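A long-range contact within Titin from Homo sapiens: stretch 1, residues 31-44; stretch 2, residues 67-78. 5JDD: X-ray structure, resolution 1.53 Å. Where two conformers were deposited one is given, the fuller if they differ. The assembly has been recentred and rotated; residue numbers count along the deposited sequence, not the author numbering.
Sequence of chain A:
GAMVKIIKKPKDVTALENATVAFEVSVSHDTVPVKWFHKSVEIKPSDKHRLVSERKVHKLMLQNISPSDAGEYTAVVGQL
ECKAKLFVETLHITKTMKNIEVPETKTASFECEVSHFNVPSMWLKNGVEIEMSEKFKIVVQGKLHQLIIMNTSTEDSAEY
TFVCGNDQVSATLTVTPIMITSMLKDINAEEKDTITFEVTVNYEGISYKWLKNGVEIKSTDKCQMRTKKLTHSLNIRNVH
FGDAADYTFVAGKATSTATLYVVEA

Stretch 1 31-44: TVPVKWFHKSVEIK
Stretch 2, residues 67-78: PSDAGEYTAVVG

Neighbouring antiparallel strands are joined by their backbones, but the residues that alternate between the two sheet faces give the pairing its character, and this pair from titin is a compact example. At its apolar centre W36 (chi1 -66°, chi2 87°) lays its indole over A75: A75 CB lies 3.7 Å from W36 CZ3 and sits 14° off the normal of the six-membered ring, a CH-pi contact over the ring face. On the same face, I43 (m, chi2 t) brings CD1 to 3.7 Å from Y73 CD2, at the edge of the tyrosine ring. The opposite face carries F37 (chi1 -67°, chi2 82°), whose CE1 meets CG2 of V76 (t) at 3.6 Å. Toward the start of stretch 1, V32 and V77, both t, touch through V32 CG1 and V77 CG1 at 3.6 Å, while V34 (m) sets its CG1 3.9 Å from V77 CG2.

The backbone register sets W36 opposite A75. Strands 35-38 and 71-77 run antiparallel, their directions 157° apart, with extended phi/psi from -131/150 at K35 to -144/133 at H38 and from -96/132 at E72 to -129/104 at V77. K35 pairs with V76 through K35 N to V76 O (3.1 Å) and V76 N to K35 O (2.8 Å); F37 pairs with T74 through F37 N to T74 O (2.8 Å) and T74 N to F37 O (2.9 Å). Between these rungs W36 and A75 form a non-hydrogen-bonded pair, their CA atoms 4.6 Å apart, and W36 CA approaches T74 O to 3.2 Å in a CA-H...O contact.

Farther out, apolar packing gives way to an aromatic stack with polar bonds around it. H38 (chi1 176°, chi2 65°) stacks offset on Y73 (chi1 -71°, chi2 78°), ring centroids 4.1 Å apart and planes 9° from parallel, while H38 ND1 donates to E72 O at 3.2 Å. Y73 OH in turn donates to D69 O at 2.6 Å, tying the ring to the 3-10 segment 67-69. At phi/psi 128/-164 a CB on G71 would press on the carbonyl O of A70, and an ideal CB would also lie a tight 3.2 Å from H38 CE1.

A type I' turn, H38 to V41, ends the strand, with K39 at 50/41 and S40 at 65/15. The extended K39 chain (m, then t throughout) carries NZ to S68 O, a 3.2 Å hydrogen bond. One water accepts from K39 N (2.9 Å) and donates to E72 O (2.7 Å); at the other end, another bridges P33 O (2.7 Å) and G78 N (2.8 Å).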

ATOM      1  N   THR A  31      17.189 -11.020  51.146  1.00 29.00           N
ATOM      2  CA  THR A  31      17.473  -9.648  51.591  1.00 27.13           C
ATOM      3  C   THR A  31      18.874  -9.086  51.290  1.00 24.83           C
ATOM      4  O   THR A  31      19.436  -8.328  52.086  1.00 22.45           O
ATOM      5  CB  THR A  31      17.154  -9.454  53.095  1.00 40.46           C
ATOM      6  OG1 THR A  31      16.644 -10.675  53.649  1.00 38.82           O
ATOM      7  CG2 THR A  31      16.111  -8.364  53.267  1.00 45.10           C
ATOM      8  N   VAL A  32      19.428  -9.453  50.140  1.00 19.55           N
ATOM      9  CA  VAL A  32      20.679  -8.873  49.658  1.00 17.37           C
ATOM     10  C   VAL A  32      20.345  -7.623  48.852  1.00 16.01           C
ATOM     11  O   VAL A  32      19.506  -7.673  47.957  1.00 16.28           O
ATOM     12  CB  VAL A  32      21.413  -9.859  48.735  1.00 16.38           C
ATOM     13  CG1 VAL A  32      22.660  -9.225  48.156  1.00 20.42           C
ATOM     14  CG2 VAL A  32      21.758 -11.131  49.493  1.00 17.77           C
ATOM     15  N   PRO A  33      20.980  -6.483  49.170  1.00 13.90           N
ATOM     16  CA  PRO A  33      20.657  -5.286  48.385  1.00 15.81           C
ATOM     17  C   PRO A  33      21.323  -5.321  47.013  1.00 14.33           C
ATOM     18  O   PRO A  33      22.421  -5.867  46.872  1.00 17.68           O
ATOM     19  CB  PRO A  33      21.210  -4.141  49.238  1.00 14.16           C
ATOM     20  CG  PRO A  33      22.319  -4.771  50.042  1.00 18.68           C
ATOM     21  CD  PRO A  33      21.900  -6.201  50.287  1.00 15.97           C
ATOM     22  N   VAL A  34      20.648  -4.762  46.011  1.00 11.59           N
ATOM     23  CA  VAL A  34      21.177  -4.735  44.652  0.59 13.48           C
ATOM     24  C   VAL A  34      21.105  -3.337  44.077  1.00 12.73           C
ATOM     25  O   VAL A  34      20.334  -2.493  44.545  1.00 14.31           O
ATOM     26  CB  VAL A  34      20.399  -5.672  43.707  0.59 15.63           C
ATOM     27  CG1 VAL A  34      20.496  -7.105  44.181  0.59 25.10           C
ATOM     28  CG2 VAL A  34      18.941  -5.236  43.595  0.59 13.10           C
ATOM     29  N   LYS A  35      21.946  -3.076  43.084  1.00 11.30           N
ATOM     30  CA  LYS A  35      21.870  -1.851  42.299  0.50  9.95           C
ATOM     31  C   LYS A  35      21.901  -2.206  40.824  1.00  9.94           C
ATOM     32  O   LYS A  35      22.512  -3.201  40.436  1.00 14.39           O
ATOM     33  CB  LYS A  35      23.047  -0.925  42.611  0.50 11.97           C
ATOM     34  CG  LYS A  35      22.977  -0.271  43.981  0.50 13.61           C
ATOM     35  CD  LYS A  35      24.188   0.620  44.219  0.50 16.01           C
ATOM     36  CE  LYS A  35      24.069   1.354  45.542  0.50 14.71           C
ATOM     37  NZ  LYS A  35      25.248   2.224  45.827  0.50 19.87           N
ATOM     38  N   TRP A  36      21.251  -1.389  40.003  1.00  9.63           N
ATOM     39  CA  TRP A  36      21.322  -1.544  38.555  1.00 10.27           C
ATOM     40  C   TRP A  36      21.900  -0.288  37.922  1.00 12.32           C
ATOM     41  O   TRP A  36      21.628   0.830  38.387  1.00 13.56           O
ATOM     42  CB  TRP A  36      19.934  -1.794  37.971  1.00 10.95           C
ATOM     43  CG  TRP A  36      19.313  -3.085  38.377  1.00 10.33           C
ATOM     44  CD1 TRP A  36      18.573  -3.320  39.500  1.00 11.98           C
ATOM     45  CD2 TRP A  36      19.372  -4.328  37.664  1.00 10.94           C
ATOM     46  NE1 TRP A  36      18.153  -4.629  39.520  1.00 12.59           N
ATOM     47  CE2 TRP A  36      18.631  -5.268  38.406  1.00 10.86           C
ATOM     48  CE3 TRP A  36      19.968  -4.728  36.460  1.00 11.11           C
ATOM     49  CZ2 TRP A  36      18.471  -6.594  37.987  1.00 13.22           C
ATOM     50  CZ3 TRP A  36      19.805  -6.042  36.040  1.00 12.84           C
ATOM     51  CH2 TRP A  36      19.064  -6.962  36.808  1.00 13.08           C
ATOM     52  N   PHE A  37      22.695  -0.475  36.865  1.00 10.72           N
ATOM     53  CA  PHE A  37      23.328   0.635  36.142  1.00 12.29           C
ATOM     54  C   PHE A  37      23.104   0.570  34.635  1.00 13.23           C
ATOM     55  O   PHE A  37      23.061  -0.515  34.052  1.00 13.39           O
ATOM     56  CB  PHE A  37      24.834   0.637  36.401  1.00 11.91           C
ATOM     57  CG  PHE A  37      25.212   0.953  37.824  1.00 13.00           C
ATOM     58  CD1 PHE A  37      25.189  -0.030  38.802  1.00 13.38           C
ATOM     59  CD2 PHE A  37      25.605   2.238  38.174  1.00 15.04           C
ATOM     60  CE1 PHE A  37      25.541   0.266  40.115  1.00 17.00           C
ATOM     61  CE2 PHE A  37      25.962   2.542  39.485  1.00 16.56           C
ATOM     62  CZ  PHE A  37      25.926   1.558  40.451  1.00 17.32           C
ATOM     63  N   HIS A  38      22.976   1.738  34.009  1.00 13.75           N
ATOM     64  CA  HIS A  38      22.909   1.845  32.553  1.00 15.12           C
ATOM     65  C   HIS A  38      23.639   3.128  32.200  1.00 19.02           C
ATOM     66  O   HIS A  38      23.420   4.155  32.841  1.00 17.01           O
ATOM     67  CB  HIS A  38      21.447   1.893  32.109  1.00 14.10           C
ATOM     68  CG  HIS A  38      21.244   2.104  30.637  1.00 16.17           C
ATOM     69  ND1 HIS A  38      21.633   1.187  29.683  1.00 22.63           N
ATOM     70  CD2 HIS A  38      20.635   3.109  29.965  1.00 17.31           C
ATOM     71  CE1 HIS A  38      21.292   1.629  28.483  1.00 19.40           C
ATOM     72  NE2 HIS A  38      20.689   2.796  28.628  1.00 21.09           N
ATOM     73  N   LYS A  39      24.517   3.060  31.201  1.00 17.55           N
ATOM     74  CA  LYS A  39      25.361   4.201  30.828  1.00 24.10           C
ATOM     75  C   LYS A  39      26.092   4.813  32.026  1.00 23.79           C
ATOM     76  O   LYS A  39      26.176   6.042  32.154  1.00 25.53           O
ATOM     77  CB  LYS A  39      24.546   5.261  30.081  1.00 23.54           C
ATOM     78  CG  LYS A  39      24.013   4.777  28.738  1.00 28.82           C
ATOM     79  CD  LYS A  39      23.226   5.866  28.024  1.00 32.69           C
ATOM     80  CE  LYS A  39      22.430   5.292  26.861  1.00 40.45           C
ATOM     81  NZ  LYS A  39      21.357   6.217  26.382  1.00 41.46           N
ATOM     82  N   SER A  40      26.601   3.945  32.902  1.00 21.29           N
ATOM     83  CA  SER A  40      27.399   4.334  34.071  1.00 22.58           C
ATOM     84  C   SER A  40      26.660   5.153  35.136  1.00 23.38           C
ATOM     85  O   SER A  40      27.287   5.751  36.011  1.00 27.73           O
ATOM     86  CB  SER A  40      28.692   5.042  33.645  1.00 27.77           C
ATOM     87  OG  SER A  40      29.572   4.142  32.998  1.00 41.44           O
ATOM     88  N   VAL A  41      25.332   5.174  35.065  1.00 17.44           N
ATOM     89  CA  VAL A  41      24.535   5.854  36.075  1.00 19.55           C
ATOM     90  C   VAL A  41      23.589   4.858  36.735  1.00 18.02           C
ATOM     91  O   VAL A  41      22.965   4.038  36.056  1.00 17.40           O
ATOM     92  CB  VAL A  41      23.741   7.033  35.482  1.00 24.68           C
ATOM     93  CG1 VAL A  41      22.936   7.731  36.564  1.00 19.74           C
ATOM     94  CG2 VAL A  41      24.686   8.018  34.826  1.00 30.24           C
ATOM     95  N   GLU A  42      23.495   4.926  38.059  1.00 16.88           N
ATOM     96  CA  GLU A  42      22.589   4.064  38.809  1.00 13.04           C
ATOM     97  C   GLU A  42      21.134   4.345  38.439  1.00 13.95           C
ATOM     98  O   GLU A  42      20.696   5.495  38.399  1.00 18.08           O
ATOM     99  CB  GLU A  42      22.790   4.271  40.305  1.00 15.65           C
ATOM    100  CG  GLU A  42      21.884   3.417  41.182  1.00 14.29           C
ATOM    101  CD  GLU A  42      22.159   3.616  42.661  1.00 22.13           C
ATOM    102  OE1 GLU A  42      23.320   3.928  43.009  1.00 24.18           O
ATOM    103  OE2 GLU A  42      21.213   3.480  43.466  1.00 26.71           O
ATOM    104  N   ILE A  43      20.390   3.280  38.164  1.00 11.82           N
ATOM    105  CA  ILE A  43      18.972   3.385  37.839  1.00 12.30           C
ATOM    106  C   ILE A  43      18.127   3.593  39.098  1.00 13.60           C
ATOM    107  O   ILE A  43      18.310   2.910  40.106  1.00 14.63           O
ATOM    108  CB  ILE A  43      18.513   2.139  37.070  1.00 14.16           C
ATOM    109  CG1 ILE A  43      19.264   2.074  35.735  1.00 16.39           C
ATOM    110  CG2 ILE A  43      16.994   2.157  36.854  1.00 16.05           C
ATOM    111  CD1 ILE A  43      19.064   0.795  34.978  1.00 18.79           C
ATOM    112  N   LYS A  44      17.215   4.557  39.022  1.00 12.98           N
ATOM    113  CA  LYS A  44      16.272   4.875  40.095  1.00 15.42           C
ATOM    114  C   LYS A  44      14.879   4.460  39.655  1.00 12.72           C
ATOM    115  O   LYS A  44      14.597   4.447  38.450  1.00 13.24           O
ATOM    116  CB  LYS A  44      16.249   6.392  40.321  1.00 15.74           C
ATOM    117  CG  LYS A  44      17.569   7.007  40.776  1.00 19.04           C
ATOM    118  CD  LYS A  44      17.573   8.513  40.568  1.00 23.41           C
ATOM    119  CE  LYS A  44      17.826   8.846  39.105  1.00 31.81           C
ATOM    120  NZ  LYS A  44      17.774  10.306  38.825  1.00 35.92           N
ATOM    121  N   PRO A  67      14.234   3.507  21.701  1.00 15.73           N
ATOM    122  CA  PRO A  67      15.580   3.170  21.237  1.00 16.45           C
ATOM    123  C   PRO A  67      16.685   3.675  22.176  1.00 16.73           C
ATOM    124  O   PRO A  67      17.749   3.047  22.257  1.00 16.62           O
ATOM    125  CB  PRO A  67      15.654   3.871  19.878  1.00 18.10           C
ATOM    126  CG  PRO A  67      14.240   3.842  19.388  1.00 22.45           C
ATOM    127  CD  PRO A  67      13.394   4.051  20.612  1.00 19.28           C
ATOM    128  N   SER A  68      16.439   4.764  22.902  1.00 17.77           N
ATOM    129  CA  SER A  68      17.443   5.276  23.839  1.00 18.90           C
ATOM    130  C   SER A  68      17.699   4.336  25.025  1.00 21.20           C
ATOM    131  O   SER A  68      18.710   4.466  25.726  1.00 21.09           O
ATOM    132  CB  SER A  68      17.061   6.673  24.335  1.00 20.66           C
ATOM    133  OG  SER A  68      15.853   6.646  25.071  1.00 27.12           O
ATOM    134  N   ASP A  69      16.796   3.383  25.249  1.00 14.05           N
ATOM    135  CA  ASP A  69      16.965   2.418  26.334  1.00 11.24           C
ATOM    136  C   ASP A  69      17.877   1.262  25.938  1.00 12.77           C
ATOM    137  O   ASP A  69      18.261   0.446  26.777  1.00 14.59           O
ATOM    138  CB  ASP A  69      15.618   1.848  26.765  1.00 14.38           C
ATOM    139  CG  ASP A  69      14.716   2.887  27.375  1.00 18.53           C
ATOM    140  OD1 ASP A  69      15.167   3.630  28.273  1.00 18.12           O
ATOM    141  OD2 ASP A  69      13.548   2.966  26.949  1.00 16.79           O
ATOM    142  N   ALA A  70      18.223   1.189  24.656  1.00 12.88           N
ATOM    143  CA  ALA A  70      19.100   0.124  24.199  1.00 13.34           C
ATOM    144  C   ALA A  70      20.453   0.214  24.888  1.00 16.23           C
ATOM    145  O   ALA A  70      20.893   1.292  25.301  1.00 17.55           O
ATOM    146  CB  ALA A  70      19.264   0.181  22.694  1.00 13.08           C
ATOM    147  N   GLY A  71      21.101  -0.929  25.035  1.00 11.44           N
ATOM    148  CA  GLY A  71      22.457  -0.955  25.545  1.00 13.07           C
ATOM    149  C   GLY A  71      22.637  -1.903  26.708  1.00 15.88           C
ATOM    150  O   GLY A  71      21.805  -2.770  26.964  1.00 13.48           O
ATOM    151  N   GLU A  72      23.740  -1.733  27.425  1.00 13.16           N
ATOM    152  CA  GLU A  72      24.137  -2.691  28.446  1.00 11.94           C
ATOM    153  C   GLU A  72      23.672  -2.274  29.835  1.00 12.07           C
ATOM    154  O   GLU A  72      23.839  -1.119  30.246  1.00 13.59           O
ATOM    155  CB  GLU A  72      25.655  -2.857  28.428  1.00 14.66           C
ATOM    156  CG  GLU A  72      26.189  -4.021  29.251  1.00 16.83           C
ATOM    157  CD  GLU A  72      27.624  -4.350  28.884  1.00 18.04           C
ATOM    158  OE1 GLU A  72      28.504  -3.482  29.091  1.00 22.67           O
ATOM    159  OE2 GLU A  72      27.865  -5.466  28.371  1.00 21.19           O
ATOM    160  N   TYR A  73      23.073  -3.223  30.544  1.00 11.85           N
ATOM    161  CA  TYR A  73      22.616  -3.020  31.908  1.00 12.88           C
ATOM    162  C   TYR A  73      23.451  -3.890  32.829  1.00 13.25           C
ATOM    163  O   TYR A  73      23.771  -5.028  32.485  1.00 15.79           O
ATOM    164  CB  TYR A  73      21.128  -3.373  32.010  1.00 11.50           C
ATOM    165  CG  TYR A  73      20.258  -2.358  31.312  1.00 11.17           C
ATOM    166  CD1 TYR A  73      20.114  -2.364  29.926  1.00 11.90           C
ATOM    167  CD2 TYR A  73      19.611  -1.375  32.034  1.00 11.62           C
ATOM    168  CE1 TYR A  73      19.337  -1.413  29.290  1.00 11.79           C
ATOM    169  CE2 TYR A  73      18.827  -0.424  31.413  1.00 11.23           C
ATOM    170  CZ  TYR A  73      18.691  -0.447  30.035  1.00 11.92           C
ATOM    171  OH  TYR A  73      17.921   0.506  29.404  1.00 14.66           O
ATOM    172  N   THR A  74      23.820  -3.348  33.989  1.00 10.06           N
ATOM    173  CA  THR A  74      24.643  -4.056  34.954  1.00 12.64           C
ATOM    174  C   THR A  74      23.908  -4.188  36.285  1.00 12.66           C
ATOM    175  O   THR A  74      23.372  -3.206  36.811  1.00 13.57           O
ATOM    176  CB  THR A  74      25.969  -3.315  35.197  1.00 12.88           C
ATOM    177  OG1 THR A  74      26.633  -3.114  33.946  1.00 16.02           O
ATOM    178  CG2 THR A  74      26.880  -4.101  36.140  1.00 14.77           C
ATOM    179  N   ALA A  75      23.874  -5.408  36.818  1.00  9.88           N
ATOM    180  CA  ALA A  75      23.424  -5.635  38.187  1.00  9.68           C
ATOM    181  C   ALA A  75      24.649  -5.757  39.080  1.00 13.41           C
ATOM    182  O   ALA A  75      25.584  -6.490  38.760  1.00 12.17           O
ATOM    183  CB  ALA A  75      22.584  -6.886  38.280  1.00 12.26           C
ATOM    184  N   VAL A  76      24.639  -5.032  40.192  1.00 12.85           N
ATOM    185  CA  VAL A  76      25.725  -5.083  41.160  1.00 11.56           C
ATOM    186  C   VAL A  76      25.226  -5.656  42.474  1.00 13.74           C
ATOM    187  O   VAL A  76      24.256  -5.154  43.044  1.00 15.39           O
ATOM    188  CB  VAL A  76      26.326  -3.696  41.422  1.00 14.58           C
ATOM    189  CG1 VAL A  76      27.470  -3.792  42.422  1.00 19.45           C
ATOM    190  CG2 VAL A  76      26.815  -3.075  40.127  1.00 16.29           C
ATOM    191  N   VAL A  77      25.892  -6.715  42.933  1.00 15.29           N
ATOM    192  CA  VAL A  77      25.561  -7.391  44.178  1.00 20.72           C
ATOM    193  C   VAL A  77      26.850  -7.495  44.986  1.00 22.50           C
ATOM    194  O   VAL A  77      27.710  -8.323  44.680  1.00 23.60           O
ATOM    195  CB  VAL A  77      25.029  -8.811  43.906  1.00 20.46           C
ATOM    196  CG1 VAL A  77      24.639  -9.491  45.206  1.00 25.79           C
ATOM    197  CG2 VAL A  77      23.847  -8.771  42.937  1.00 20.28           C
ATOM    198  N   GLY A  78      26.998  -6.653  46.005  1.00 26.88           N
ATOM    199  CA  GLY A  78      28.275  -6.547  46.692  1.00 25.68           C
ATOM    200  C   GLY A  78      29.329  -6.051  45.716  1.00 20.28           C
ATOM    201  O   GLY A  78      29.153  -5.009  45.085  1.00 25.37           O
TER
HETATM  202  O   HOH W   1      24.923  -5.958  47.824  1.00 27.76           O
HETATM  203  O   HOH W   2      25.881  -1.121  32.263  1.00 17.67           O
HETATM  204  O   HOH W   3      25.303   0.979  29.380  1.00 26.33           O